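PDB 3A2Q: 6-aminohexanoate-cyclic-dimer hydrolase from Arthrobacter sp., which hydrolyses one amide bond of the cyclic dimer of 6-aminohexanoate, a by-product of nylon-6 manufacture, to give the linear dimer. Local coordinates for residues H34-N39 with A159-S163; H265-F271 with L419-F424; A287-H293 with V466-L470. The protein carries 1 engineered substitution. One frame throughout, in Å; residues are numbered along the deposited sequence.

Contact 1. Residues H34-N39 with A159-S163; sequences HVQAVN and AAALS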
loop_
_atom_site.group_PDB
_atom_site.type_symbol
_atom_site.label_atom_id
_atom_site.label_comp_id
_atom_site.label_asym_id
_atom_site.label_seq_id
_atom_site.Cartn_x
_atom_site.Cartn_y
_atom_site.Cartn_z
ATOM N N HIS A 34 17.803 11.325 -11.868
ATOM C CA HIS A 34 16.608 10.756 -12.477
ATOM C C HIS A 34 15.354 11.346 -11.837
ATOM O O HIS A 34 14.400 11.702 -12.528
ATOM C CB HIS A 34 16.622 9.234 -12.316
ATOM C CG HIS A 34 15.441 8.550 -12.928
ATOM N ND1 HIS A 34 15.144 8.635 -14.271
ATOM C CD2 HIS A 34 14.481 7.769 -12.380
ATOM C CE1 HIS A 34 14.054 7.934 -14.524
ATOM N NE2 HIS A 34 13.631 7.399 -13.393
ATOM N N VAL A 35 15.363 11.453 -10.512
ATOM C CA VAL A 35 14.229 12.011 -9.780
ATOM C C VAL A 35 13.960 13.449 -10.222
ATOM O O VAL A 35 12.821 13.828 -10.495
ATOM C CB VAL A 35 14.491 11.991 -8.253
ATOM C CG1 VAL A 35 13.387 12.726 -7.518
ATOM C CG2 VAL A 35 14.574 10.558 -7.761
ATOM N N GLN A 36 15.018 14.248 -10.293
ATOM C CA GLN A 36 14.897 15.647 -10.696
ATOM C C GLN A 36 14.307 15.818 -12.093
ATOM O O GLN A 36 13.568 16.771 -12.353
ATOM C CB GLN A 36 16.269 16.316 -10.641
ATOM C CG GLN A 36 16.897 16.299 -9.261
ATOM C CD GLN A 36 18.226 17.019 -9.225
ATOM O OE1 GLN A 36 19.165 16.654 -9.936
ATOM N NE2 GLN A 36 18.312 18.051 -8.394
ATOM N N ALA A 37 14.630 14.890 -12.985
ATOM C CA ALA A 37 14.153 14.937 -14.362
ATOM C C ALA A 37 12.730 14.425 -14.573
ATOM O O ALA A 37 11.928 15.055 -15.269
ATOM C CB ALA A 37 15.111 14.157 -15.255
ATOM N N VAL A 38 12.421 13.283 -13.966
ATOM C CA VAL A 38 11.114 12.649 -14.121
ATOM C C VAL A 38 10.025 13.044 -13.125
ATOM O O VAL A 38 8.864 13.192 -13.507
ATOM C CB VAL A 38 11.273 11.105 -14.100
ATOM C CG1 VAL A 38 9.917 10.428 -14.010
ATOM C CG2 VAL A 38 12.002 10.653 -15.352
ATOM N N ASN A 39 10.390 13.218 -11.858
ATOM C CA ASN A 39 9.400 13.564 -10.841
ATOM C C ASN A 39 8.536 14.788 -11.132
ATOM O O ASN A 39 7.365 14.824 -10.752
ATOM C CB ASN A 39 10.064 13.742 -9.479
ATOM C CG ASN A 39 9.054 13.841 -8.361
ATOM O OD1 ASN A 39 8.243 12.934 -8.161
ATOM N ND2 ASN A 39 9.090 14.944 -7.627
ATOM N N ALA A 159 7.183 2.738 -9.856
ATOM C CA ALA A 159 6.860 2.445 -11.246
ATOM C C ALA A 159 7.743 3.259 -12.197
ATOM O O ALA A 159 8.036 2.823 -13.306
ATOM C CB ALA A 159 5.394 2.746 -11.508
ATOM N N ALA A 160 8.166 4.438 -11.748
ATOM C CA ALA A 160 9.006 5.323 -12.553
ATOM C C ALA A 160 10.485 5.213 -12.196
ATOM O O ALA A 160 11.297 6.036 -12.619
ATOM C CB ALA A 160 8.545 6.760 -12.392
ATOM N N ALA A 161 10.825 4.200 -11.408
ATOM C CA ALA A 161 12.202 3.954 -10.998
ATOM C C ALA A 161 12.864 5.070 -10.189
ATOM O O ALA A 161 14.083 5.238 -10.248
ATOM C CB ALA A 161 13.051 3.626 -12.221
ATOM N N LEU A 162 12.078 5.828 -9.429
ATOM C CA LEU A 162 12.653 6.887 -8.609
ATOM C C LEU A 162 13.318 6.214 -7.406
ATOM O O LEU A 162 14.090 6.833 -6.672
ATOM C CB LEU A 162 11.572 7.867 -8.147
ATOM C CG LEU A 162 10.647 8.423 -9.233
ATOM C CD1 LEU A 162 9.814 9.556 -8.652
ATOM C CD2 LEU A 162 11.460 8.921 -10.418
ATOM N N SER A 163 13.006 4.932 -7.232
ATOM C CA SER A 163 13.546 4.087 -6.166
ATOM C C SER A 163 13.084 2.664 -6.461
ATOM O O SER A 163 12.017 2.466 -7.042
ATOM C CB SER A 163 13.031 4.522 -4.795
ATOM O OG SER A 163 13.685 5.697 -4.353
#
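His34 reaches from helix 24-42 to the backbone of Ala160, where its NE2 donates to Ala160 O at 2.8 Å. The bond is nearly straight, 162° at the hydrogen, and the carbonyl lies at the ring edge, almost in the imidazole plane and pointing at NE2 almost head-on. With CG anti to the backbone N (chi1 -179°), the ring is carried out from the helix toward this loop. Leu162 carries most of the apolar half of the contact. Its CD2 sits 3.8 Å from His34 CD2 and also touches Val38 CG1, while its CD1 meets Asn39 OD1 and its CB lies 4.0 Å from Val35 CG2, the two side chains crossing at about a right angle. The carbonyl that His34 takes belongs to a Schellman motif closing helix 152-159: Ala161, at positive phi, is the C-prime residue, and its N and that of Leu162 turn back to Val158 O and Ala157 O. Were His34 replaced by an alanine, Ala160 O would probably lose this donor and a gap open beside Leu162 CD2. Over one face of the ring, toward its rim, Val38 CB stands 4.2 Å above the plane, and Leu6 touches His34 from an N-terminal loop. Val35 also packs on Leu115 of strand 113-118, and Asn39 OD1 accepts from Val45 N, at the start of the edge strand 45-48.

Contact 2. Residues H265-F271 with L419-F424; sequences HNPVGDF and LQMLAF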
loop_
_atom_site.group_PDB
_atom_site.type_symbol
_atom_site.label_atom_id
_atom_site.label_comp_id
_atom_site.label_asym_id
_atom_site.label_seq_id
_atom_site.Cartn_x
_atom_site.Cartn_y
_atom_site.Cartn_z
ATOM N N HIS A 265 -15.869 -12.514 -10.591
ATOM C CA HIS A 265 -17.115 -11.756 -10.671
ATOM C C HIS A 265 -17.232 -11.042 -9.329
ATOM O O HIS A 265 -16.479 -11.345 -8.402
ATOM C CB HIS A 265 -18.334 -12.667 -10.920
ATOM C CG HIS A 265 -18.768 -13.467 -9.729
ATOM N ND1 HIS A 265 -18.075 -14.567 -9.272
ATOM C CD2 HIS A 265 -19.834 -13.325 -8.906
ATOM C CE1 HIS A 265 -18.696 -15.069 -8.219
ATOM N NE2 HIS A 265 -19.766 -14.333 -7.976
ATOM N N ASN A 266 -18.131 -10.069 -9.232
ATOM C CA ASN A 266 -18.328 -9.353 -7.974
ATOM C C ASN A 266 -19.401 -10.098 -7.189
ATOM O O ASN A 266 -20.584 -9.997 -7.500
ATOM C CB ASN A 266 -18.777 -7.919 -8.232
ATOM C CG ASN A 266 -19.204 -7.215 -6.963
ATOM O OD1 ASN A 266 -18.896 -7.666 -5.861
ATOM N ND2 ASN A 266 -19.906 -6.099 -7.110
ATOM N N PRO A 267 -18.999 -10.848 -6.151
ATOM C CA PRO A 267 -19.933 -11.622 -5.330
ATOM C C PRO A 267 -21.006 -10.826 -4.609
ATOM O O PRO A 267 -22.020 -11.388 -4.201
ATOM C CB PRO A 267 -19.018 -12.370 -4.363
ATOM C CG PRO A 267 -17.837 -11.483 -4.243
ATOM C CD PRO A 267 -17.621 -10.960 -5.636
ATOM N N VAL A 268 -20.779 -9.528 -4.442
ATOM C CA VAL A 268 -21.754 -8.683 -3.763
ATOM C C VAL A 268 -22.905 -8.382 -4.727
ATOM O O VAL A 268 -24.057 -8.229 -4.311
ATOM C CB VAL A 268 -21.093 -7.372 -3.256
ATOM C CG1 VAL A 268 -22.113 -6.510 -2.517
ATOM C CG2 VAL A 268 -19.946 -7.717 -2.305
ATOM N N GLY A 269 -22.585 -8.329 -6.018
ATOM C CA GLY A 269 -23.600 -8.086 -7.030
ATOM C C GLY A 269 -24.092 -6.658 -7.166
ATOM O O GLY A 269 -25.114 -6.419 -7.824
ATOM N N ASP A 270 -23.371 -5.707 -6.570
ATOM C CA ASP A 270 -23.770 -4.309 -6.640
ATOM C C ASP A 270 -23.111 -3.501 -7.761
ATOM O O ASP A 270 -23.337 -2.299 -7.896
ATOM C CB ASP A 270 -23.585 -3.633 -5.269
ATOM C CG ASP A 270 -22.151 -3.659 -4.766
ATOM O OD1 ASP A 270 -21.365 -4.561 -5.140
ATOM O OD2 ASP A 270 -21.822 -2.768 -3.957
ATOM N N PHE A 271 -22.294 -4.177 -8.564
ATOM C CA PHE A 271 -21.643 -3.584 -9.728
ATOM C C PHE A 271 -20.957 -4.717 -10.479
ATOM O O PHE A 271 -20.646 -5.748 -9.891
ATOM C CB PHE A 271 -20.647 -2.471 -9.345
ATOM C CG PHE A 271 -19.483 -2.934 -8.514
ATOM C CD1 PHE A 271 -18.469 -3.708 -9.073
ATOM C CD2 PHE A 271 -19.408 -2.598 -7.166
ATOM C CE1 PHE A 271 -17.398 -4.146 -8.298
ATOM C CE2 PHE A 271 -18.346 -3.028 -6.382
ATOM C CZ PHE A 271 -17.338 -3.806 -6.950
ATOM N N LEU A 419 -15.617 3.196 -4.556
ATOM C CA LEU A 419 -15.921 1.878 -4.020
ATOM C C LEU A 419 -15.313 0.772 -4.883
ATOM O O LEU A 419 -14.737 -0.181 -4.359
ATOM C CB LEU A 419 -17.438 1.678 -3.909
ATOM C CG LEU A 419 -17.924 0.297 -3.448
ATOM C CD1 LEU A 419 -17.323 -0.045 -2.096
ATOM C CD2 LEU A 419 -19.448 0.277 -3.378
ATOM N N GLN A 420 -15.416 0.905 -6.204
ATOM C CA GLN A 420 -14.880 -0.124 -7.092
ATOM C C GLN A 420 -13.361 -0.279 -7.047
ATOM O O GLN A 420 -12.830 -1.305 -7.466
ATOM C CB GLN A 420 -15.334 0.107 -8.533
ATOM C CG GLN A 420 -16.803 -0.211 -8.755
ATOM C CD GLN A 420 -17.126 -0.495 -10.218
ATOM O OE1 GLN A 420 -17.854 0.257 -10.867
ATOM N NE2 GLN A 420 -16.581 -1.593 -10.741
ATOM N N MET A 421 -12.663 0.729 -6.541
ATOM C CA MET A 421 -11.214 0.645 -6.438
ATOM C C MET A 421 -10.812 -0.236 -5.251
ATOM O O MET A 421 -9.820 -0.958 -5.315
ATOM C CB MET A 421 -10.606 2.033 -6.230
ATOM C CG MET A 421 -10.839 3.026 -7.353
ATOM S SD MET A 421 -10.080 2.516 -8.886
ATOM C CE MET A 421 -8.354 2.880 -8.544
ATOM N N LEU A 422 -11.593 -0.181 -4.174
ATOM C CA LEU A 422 -11.260 -0.930 -2.961
ATOM C C LEU A 422 -12.155 -2.099 -2.541
ATOM O O LEU A 422 -11.891 -2.733 -1.519
ATOM C CB LEU A 422 -11.136 0.058 -1.787
ATOM C CG LEU A 422 -12.319 1.000 -1.512
ATOM C CD1 LEU A 422 -13.503 0.213 -0.969
ATOM C CD2 LEU A 422 -11.908 2.073 -0.499
ATOM N N ALA A 423 -13.191 -2.402 -3.318
ATOM C CA ALA A 423 -14.103 -3.489 -2.951
ATOM C C ALA A 423 -13.444 -4.862 -2.788
ATOM O O ALA A 423 -13.859 -5.646 -1.937
ATOM C CB ALA A 423 -15.251 -3.575 -3.957
ATOM N N PHE A 424 -12.431 -5.157 -3.600
ATOM C CA PHE A 424 -11.744 -6.450 -3.512
ATOM C C PHE A 424 -10.502 -6.439 -2.607
ATOM O O PHE A 424 -9.849 -7.472 -2.433
ATOM C CB PHE A 424 -11.338 -6.929 -4.909
ATOM C CG PHE A 424 -12.459 -7.553 -5.704
ATOM C CD1 PHE A 424 -13.793 -7.353 -5.350
ATOM C CD2 PHE A 424 -12.176 -8.310 -6.835
ATOM C CE1 PHE A 424 -14.827 -7.896 -6.114
ATOM C CE2 PHE A 424 -13.202 -8.859 -7.605
ATOM C CZ PHE A 424 -14.531 -8.650 -7.243
#
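An Asx turn, overlapping a type I beta turn from Asn266 to Gly269, shapes the loop between strand 259-262 and helix 275-290, and this loop packs its Phe271 against residues 419-424, the last part of helix 416-422 and the residues after it. The centre of the contact is a stack of Phe271 on Gln420. The glutamine chain, extended beyond CG, runs antiparallel to the Phe271 side chain, and its CG stands 3.7 Å from the Phe271 ring centroid, only 5° off the normal, a CH-pi contact over the middle of the face. Farther along, the amide is stacked over the ring, tilted 24° from its plane, with Gln420 NE2 3.3 Å from Phe271 CD1. Ala423 comes in at the ring edge, its CB 3.7 Å from Phe271 CZ. Leu419 completes this side, with its CD2 near Asp270 OD2, a carboxylate oxygen that also forms a salt bridge with Arg306.

A second aromatic closes the other end of the loop. Phe424 directs its CZ at the backbone, 3.5 Å from His265 O, with Asn266 CA near the ring plane and Pro267 CD close to CE1. Phe424 also touches Leu386 and Pro387, which tie it to strand 383-387.

Asn266 holds the loop in shape from within. Its OD1 accepts from Val268 N, the donor standing well above the carbonyl plane, and its CG is anti to the backbone N (chi1 171°), which turns the amide over one face of the Phe271 ring. There ND2 gives one bond to Phe271 O and another to Asp270 OD1, both near the amide plane, while the nitrogen itself lies 3.2 Å above the centre of the Phe271 face opposite Gln420 CG.

Contact 3. Residues A287-H293 with V466-L470; sequences ALAALGH and VAAQL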
loop_
_atom_site.group_PDB
_atom_site.type_symbol
_atom_site.label_atom_id
_atom_site.label_comp_id
_atom_site.label_asym_id
_atom_site.label_seq_id
_atom_site.Cartn_x
_atom_site.Cartn_y
_atom_site.Cartn_z
ATOM N N ALA A 287 -2.393 -20.126 -15.186
ATOM C CA ALA A 287 -0.959 -20.350 -15.042
ATOM C C ALA A 287 -0.676 -21.194 -13.799
ATOM O O ALA A 287 0.242 -22.013 -13.790
ATOM C CB ALA A 287 -0.219 -19.012 -14.958
ATOM N N LEU A 288 -1.459 -20.995 -12.743
ATOM C CA LEU A 288 -1.261 -21.778 -11.530
ATOM C C LEU A 288 -1.693 -23.218 -11.788
ATOM O O LEU A 288 -1.074 -24.153 -11.289
ATOM C CB LEU A 288 -2.053 -21.181 -10.356
ATOM C CG LEU A 288 -1.582 -19.821 -9.821
ATOM C CD1 LEU A 288 -2.496 -19.376 -8.681
ATOM C CD2 LEU A 288 -0.143 -19.918 -9.332
ATOM N N ALA A 289 -2.754 -23.396 -12.575
ATOM C CA ALA A 289 -3.227 -24.738 -12.901
ATOM C C ALA A 289 -2.124 -25.459 -13.676
ATOM O O ALA A 289 -1.828 -26.629 -13.421
ATOM C CB ALA A 289 -4.498 -24.662 -13.740
ATOM N N ALA A 290 -1.514 -24.749 -14.620
ATOM C CA ALA A 290 -0.434 -25.309 -15.426
ATOM C C ALA A 290 0.756 -25.692 -14.545
ATOM O O ALA A 290 1.528 -26.590 -14.879
ATOM C CB ALA A 290 0.002 -24.302 -16.482
ATOM N N LEU A 291 0.898 -25.004 -13.417
ATOM C CA LEU A 291 1.990 -25.272 -12.488
ATOM C C LEU A 291 1.694 -26.466 -11.586
ATOM O O LEU A 291 2.536 -26.870 -10.781
ATOM C CB LEU A 291 2.272 -24.029 -11.638
ATOM C CG LEU A 291 2.879 -22.848 -12.400
ATOM C CD1 LEU A 291 2.913 -21.612 -11.517
ATOM C CD2 LEU A 291 4.278 -23.216 -12.864
ATOM N N GLY A 292 0.491 -27.018 -11.710
ATOM C CA GLY A 292 0.130 -28.178 -10.917
ATOM C C GLY A 292 -0.800 -27.966 -9.736
ATOM O O GLY A 292 -1.199 -28.935 -9.090
ATOM N N HIS A 293 -1.151 -26.721 -9.437
ATOM C CA HIS A 293 -2.038 -26.464 -8.311
ATOM C C HIS A 293 -3.455 -26.939 -8.604
ATOM O O HIS A 293 -3.825 -27.156 -9.759
ATOM C CB HIS A 293 -2.050 -24.970 -7.975
ATOM C CG HIS A 293 -0.726 -24.449 -7.513
ATOM N ND1 HIS A 293 -0.206 -24.733 -6.270
ATOM C CD2 HIS A 293 0.196 -23.682 -8.141
ATOM C CE1 HIS A 293 0.979 -24.163 -6.150
ATOM N NE2 HIS A 293 1.247 -23.518 -7.271
ATOM N N VAL A 466 4.228 -18.677 -4.046
ATOM C CA VAL A 466 3.373 -18.727 -5.228
ATOM C C VAL A 466 3.543 -17.467 -6.071
ATOM O O VAL A 466 3.438 -17.508 -7.298
ATOM C CB VAL A 466 1.892 -18.901 -4.846
ATOM C CG1 VAL A 466 1.021 -18.862 -6.099
ATOM C CG2 VAL A 466 1.701 -20.235 -4.143
ATOM N N ALA A 467 3.815 -16.345 -5.418
ATOM C CA ALA A 467 4.007 -15.105 -6.154
ATOM C C ALA A 467 5.250 -15.282 -7.026
ATOM O O ALA A 467 5.293 -14.827 -8.167
ATOM C CB ALA A 467 4.198 -13.941 -5.188
ATOM N N ALA A 468 6.260 -15.953 -6.482
ATOM C CA ALA A 468 7.493 -16.186 -7.223
ATOM C C ALA A 468 7.219 -17.058 -8.447
ATOM O O ALA A 468 7.800 -16.838 -9.510
ATOM C CB ALA A 468 8.532 -16.851 -6.325
ATOM N N GLN A 469 6.335 -18.043 -8.300
ATOM C CA GLN A 469 6.000 -18.924 -9.419
ATOM C C GLN A 469 5.296 -18.144 -10.529
ATOM O O GLN A 469 5.555 -18.358 -11.712
ATOM C CB GLN A 469 5.093 -20.070 -8.954
ATOM C CG GLN A 469 5.643 -20.875 -7.786
ATOM C CD GLN A 469 4.782 -22.074 -7.449
ATOM O OE1 GLN A 469 3.560 -22.025 -7.552
ATOM N NE2 GLN A 469 5.420 -23.160 -7.030
ATOM N N LEU A 470 4.401 -17.240 -10.147
ATOM C CA LEU A 470 3.677 -16.441 -11.129
ATOM C C LEU A 470 4.599 -15.443 -11.815
ATOM O O LEU A 470 4.421 -15.121 -12.986
ATOM C CB LEU A 470 2.511 -15.707 -10.465
ATOM C CG LEU A 470 1.277 -16.572 -10.203
ATOM C CD1 LEU A 470 0.247 -15.774 -9.414
ATOM C CD2 LEU A 470 0.698 -17.046 -11.534
#
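Leu288 of helix 275-290 packs closely against helix 460-473, its CD2 reaching both Val466 CG1 at 3.6 Å and Leu470 CD2 at 3.7 Å. Leu288 crosses each of these partners at about a right angle, and its methyl lodges between two residues one helical turn apart. The chi1 of Leu288, -68°, puts CG beside the backbone N and brings the branch across to helix 460-473. Ala287 CB adds a lighter touch on Leu470 CD2. This buried side continues into the sheet, where Leu288 reaches Ile385 and Val295 while Leu470 lies on Leu438 and Ile440.

The other side is looser. Leu291, an exposed residue, sets its CD1 against Gln469 CB (3.7 Å), the side chains crossing at a slant. His293 supplies the polar link: its NE2 donates to Gln469 OE1 at 2.8 Å, and the bond is almost straight at 172°. The acceptor lies in the imidazole plane, and the N-H meets a lone pair of OE1 within the amide plane, although ring and amide are themselves turned 50° apart. At the far side of the ring ND1 is hydrogen-bonded to the backbone N of Leu258, so both ring nitrogens are engaged and the rotation of the imidazole is fixed.

His293 comes into place because the chain has just left the helix. Gly292, at positive phi, ends helix 275-290 in a Schellman motif, with Gly292 N bonded to Ala289 O and His293 N to Leu288 O, and leads straight into the edge strand 294-297 of an alpha/beta fold whose sheet these two helices flank.

From the N terminus, contact 1 comes first: it closes a loop of 119 residues, bringing helix 24-42 to the end of helix 152-159, near one edge of the mixed sheet. It is complete before either of the others opens. Contacts 2 and 3 then cross, their segments alternating along the chain: 265-271, in the loop before helix 275-290, and 287-293, at its C-terminal end, go in turn to 419-424 and 466-470. They tie the loop to helix 416-422 and the end of the helix to helix 460-473, around the opposite end of the sheet. Contacts 2 and 3 have centres about 25 Å apart, and each lies about 33 Å from the centre of contact 1; none touches another.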